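Local coordinates for protein aminopeptidase C (Lactobacillus rhamnosus, PDB 4K7C) that probably removes amino acids from the N-termini of peptides as a cysteine aminopeptidase of the papain-like C1 family, at residues Gln121-Ser125 with Arg126-Phe130; Lys416-Pro419 with Ala420-Asp424. All coordinates share one frame; numbering follows the deposited sequence.

Contact 1. Residues Gln121-Ser125 with Arg126-Phe130; sequences QPLDS and RKVAF
V128, in the first turn of its helix, points its two methyl branches back at the turn that leads in, and the local packing is organised round them. CG1, anti to the backbone N (chi1 175°), rests on L123: it lies 3.5 Å from the L123 carbonyl O and 4.0 Å from L123 CD1, the two side chains crossing at about a right angle. V128 CG2 meets S125 OG at 3.4 Å and P122 O at 3.6 Å, and Q121 CB lies a little farther off. The valine thus lies against P122 O, which accepts two hydrogen bonds. Residues P122 to S125 form a type I beta turn, closed by the backbone N of S125; S125 OG, placed between its own backbone N and carbonyl carbon (chi1 66°), gives P122 O a second hydrogen bond of 2.6 Å in the carbonyl plane. At this N-cap position the serine hydroxyl therefore turns back to the turn, while S125 O starts the helical ladder by accepting A129 N at 2.9 Å. K127 NZ forms a salt bridge with E280, and R126 NH1 is hydrogen-bonded to the backbone O of D124 of the second subunit, whose R126 returns the bond. The corner joins the loop after helix 96-117 to helix 126-133, and R188 of helix 170-192 packs on L123 and V128.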
# COMPACT_ATOMS: atom_id res chain seq x y z
N GLN A 121 -51.31 14.52 16.67
CA GLN A 121 -50.83 13.67 17.73
C GLN A 121 -49.60 14.30 18.37
O GLN A 121 -48.83 15.05 17.75
CB GLN A 121 -50.52 12.25 17.21
CG GLN A 121 -51.72 11.53 16.60
CD GLN A 121 -51.31 10.31 15.78
OE1 GLN A 121 -50.28 9.69 16.06
NE2 GLN A 121 -52.10 9.96 14.76
N PRO A 122 -49.41 14.04 19.66
CA PRO A 122 -48.29 14.65 20.34
C PRO A 122 -46.96 14.29 19.67
O PRO A 122 -46.78 13.13 19.21
CB PRO A 122 -48.37 14.06 21.76
CG PRO A 122 -49.79 13.63 21.90
CD PRO A 122 -50.17 13.14 20.53
N LEU A 123 -46.07 15.26 19.66
CA LEU A 123 -44.69 15.09 19.15
C LEU A 123 -43.89 13.93 19.78
O LEU A 123 -43.10 13.27 19.09
CB LEU A 123 -43.95 16.40 19.32
CG LEU A 123 -42.74 16.78 18.48
CD1 LEU A 123 -42.99 16.69 16.94
CD2 LEU A 123 -42.26 18.16 18.90
N ASP A 124 -44.10 13.74 21.10
CA ASP A 124 -43.49 12.65 21.84
C ASP A 124 -44.25 11.32 21.82
O ASP A 124 -43.88 10.34 22.55
CB ASP A 124 -43.21 13.11 23.33
CG ASP A 124 -44.49 13.43 24.16
OD1 ASP A 124 -45.65 13.20 23.73
OD2 ASP A 124 -44.33 13.98 25.26
N SER A 125 -45.33 11.24 21.02
CA SER A 125 -46.05 9.98 20.88
C SER A 125 -45.17 8.95 20.13
O SER A 125 -44.32 9.29 19.40
CB SER A 125 -47.37 10.19 20.19
OG SER A 125 -47.20 10.60 18.84
N ARG A 126 -45.37 7.68 20.40
CA ARG A 126 -44.55 6.66 19.82
C ARG A 126 -44.51 6.70 18.28
O ARG A 126 -43.45 6.54 17.68
CB ARG A 126 -45.01 5.32 20.33
CG ARG A 126 -44.00 4.20 20.08
CD ARG A 126 -44.48 2.93 20.74
NE ARG A 126 -43.53 1.87 20.50
CZ ARG A 126 -43.69 0.64 20.92
NH1 ARG A 126 -44.81 0.25 21.54
NH2 ARG A 126 -42.77 -0.24 20.67
N LYS A 127 -45.65 6.95 17.65
CA LYS A 127 -45.66 6.91 16.18
C LYS A 127 -44.99 8.17 15.59
O LYS A 127 -44.34 8.08 14.54
CB LYS A 127 -47.11 6.76 15.68
CG LYS A 127 -47.67 5.37 15.79
CD LYS A 127 -49.13 5.39 15.28
CE LYS A 127 -49.90 4.15 15.67
NZ LYS A 127 -51.30 4.22 15.10
N VAL A 128 -45.15 9.34 16.21
CA VAL A 128 -44.53 10.57 15.70
C VAL A 128 -43.02 10.43 15.91
O VAL A 128 -42.21 10.67 15.01
CB VAL A 128 -45.10 11.88 16.27
CG1 VAL A 128 -44.31 13.07 15.78
CG2 VAL A 128 -46.59 11.96 15.83
N ALA A 129 -42.66 9.87 17.09
CA ALA A 129 -41.20 9.70 17.37
C ALA A 129 -40.59 8.75 16.37
O ALA A 129 -39.47 8.99 15.93
CB ALA A 129 -40.95 9.18 18.76
N PHE A 130 -41.31 7.70 16.01
CA PHE A 130 -40.78 6.69 15.03
C PHE A 130 -40.53 7.26 13.64
O PHE A 130 -39.48 7.04 13.02
CB PHE A 130 -41.78 5.55 14.98
CG PHE A 130 -41.37 4.45 14.07
CD1 PHE A 130 -40.49 3.50 14.49
CD2 PHE A 130 -41.84 4.42 12.78
CE1 PHE A 130 -40.10 2.50 13.65
CE2 PHE A 130 -41.46 3.41 11.93
CZ PHE A 130 -40.58 2.46 12.38

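Contact 2. Residues Lys416-Pro419 with Ala420-Asp424; sequences KYLP and AELQD
The chain passes from a 3-10 turn at K416-Y417 through extended L418 and P419 into a helix, with P419 at the N-cap position and its carbonyl O receiving Q423 N at 3.0 Å and, weakly, L422 N. Q423 makes the further link. Its CG stands anti to the carbonyl carbon (chi1 -57°), and the chain runs extended from there, back past the helix start, to bring Q423 NE2 within 2.8 Å of L418 O. The bond is nearly straight, at 163°; the acceptor lies almost in the amide plane, whereas the donor is tilted 23° from the carbonyl plane of L418. On the way, Q423 CG packs 3.8 Å from L418 CB. L422 lies beside P419: its CD1 is 4.0 Å from P419 CD, the two side chains pointing the same way, while L418 CD1 approaches L422 CB more loosely at 4.4 Å. With an alanine in place of Q423, the amide and CG are gone, and L418 O would probably lose this donor and L418 CB its neighbour. L304 of helix 298-310 meets L418, and L296 meets L422. Proline has no side-chain hydroxyl or carboxylate with which to cap, and the chemistry here is that of a helix whose first turn is tied to the preceding chain by a glutamine reaching back, two successive carbonyls being engaged by one residue.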
# COMPACT_ATOMS: atom_id res chain seq x y z
N LYS A 416 -48.14 -18.13 -9.46
CA LYS A 416 -48.46 -19.36 -10.13
C LYS A 416 -47.90 -20.63 -9.48
O LYS A 416 -48.32 -21.72 -9.80
CB LYS A 416 -47.96 -19.31 -11.55
CG LYS A 416 -46.46 -19.30 -11.67
CD LYS A 416 -46.13 -18.94 -13.10
CE LYS A 416 -44.68 -19.12 -13.38
NZ LYS A 416 -44.55 -19.12 -14.88
N TYR A 417 -46.90 -20.49 -8.59
CA TYR A 417 -46.32 -21.64 -7.90
C TYR A 417 -47.09 -21.93 -6.65
O TYR A 417 -46.86 -22.96 -6.03
CB TYR A 417 -44.85 -21.34 -7.52
CG TYR A 417 -43.99 -21.15 -8.69
CD1 TYR A 417 -43.89 -22.15 -9.69
CD2 TYR A 417 -43.27 -19.99 -8.85
CE1 TYR A 417 -43.09 -21.97 -10.80
CE2 TYR A 417 -42.49 -19.78 -9.95
CZ TYR A 417 -42.40 -20.77 -10.92
OH TYR A 417 -41.64 -20.57 -12.03
N LEU A 418 -48.01 -21.02 -6.26
CA LEU A 418 -48.79 -21.15 -5.03
C LEU A 418 -50.02 -22.07 -5.22
O LEU A 418 -50.70 -21.95 -6.20
CB LEU A 418 -49.32 -19.81 -4.60
CG LEU A 418 -48.41 -18.69 -4.12
CD1 LEU A 418 -49.20 -17.49 -3.57
CD2 LEU A 418 -47.60 -19.25 -3.01
N PRO A 419 -50.35 -22.90 -4.21
CA PRO A 419 -51.59 -23.67 -4.19
C PRO A 419 -52.77 -22.74 -4.30
O PRO A 419 -52.73 -21.58 -3.86
CB PRO A 419 -51.57 -24.34 -2.80
CG PRO A 419 -50.13 -24.42 -2.44
CD PRO A 419 -49.56 -23.13 -2.97
N ALA A 420 -53.86 -23.23 -4.89
CA ALA A 420 -55.05 -22.41 -5.05
C ALA A 420 -55.54 -21.77 -3.77
O ALA A 420 -55.98 -20.62 -3.76
CB ALA A 420 -56.18 -23.28 -5.65
N GLU A 421 -55.53 -22.54 -2.69
CA GLU A 421 -55.94 -22.06 -1.37
C GLU A 421 -55.20 -20.74 -1.00
O GLU A 421 -55.79 -19.78 -0.45
CB GLU A 421 -55.60 -23.12 -0.32
CG GLU A 421 -55.87 -22.59 1.07
CD GLU A 421 -55.41 -23.49 2.22
OE1 GLU A 421 -54.78 -24.56 2.00
OE2 GLU A 421 -55.71 -23.09 3.34
N LEU A 422 -53.91 -20.71 -1.31
CA LEU A 422 -53.09 -19.50 -1.01
C LEU A 422 -53.29 -18.40 -2.03
O LEU A 422 -53.32 -17.29 -1.69
CB LEU A 422 -51.61 -19.83 -0.76
CG LEU A 422 -51.25 -20.89 0.30
CD1 LEU A 422 -49.75 -21.00 0.43
CD2 LEU A 422 -51.86 -20.51 1.64
N GLN A 423 -53.51 -18.74 -3.29
CA GLN A 423 -53.97 -17.73 -4.25
C GLN A 423 -55.23 -17.07 -3.83
O GLN A 423 -55.37 -15.86 -4.02
CB GLN A 423 -54.05 -18.30 -5.65
CG GLN A 423 -52.71 -18.86 -6.09
CD GLN A 423 -52.64 -19.18 -7.56
OE1 GLN A 423 -53.03 -18.36 -8.36
NE2 GLN A 423 -52.03 -20.26 -7.92
N ASP A 424 -56.10 -17.82 -3.15
CA ASP A 424 -57.37 -17.28 -2.67
C ASP A 424 -57.28 -16.42 -1.44
O ASP A 424 -57.97 -15.38 -1.33
CB ASP A 424 -58.35 -18.44 -2.38
CG ASP A 424 -58.93 -19.09 -3.67
OD1 ASP A 424 -58.98 -18.47 -4.73
OD2 ASP A 424 -59.33 -20.26 -3.62

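In the fold
Both contacts show how a loop is fastened to the helix it enters, yet they do so in different settings. The centres of contacts 1 and 2 lie about 39 Å apart. They share no elements: contact 1 opens helix 126-133, contact 2 opens helix 420-429 after strand 408-414. Contact 1 is a surface site, with one buried residue and a second subunit against it; contact 2 is partly buried, its two leucines buried, and no other chain of the assembly touches it. In contact 1 the polar side chain is the N-cap serine, in contact 2 a glutamine of the helix. R126 bonds a backbone carbonyl of the second subunit, whereas K127 pairs within its own chain, as E421 does with K274.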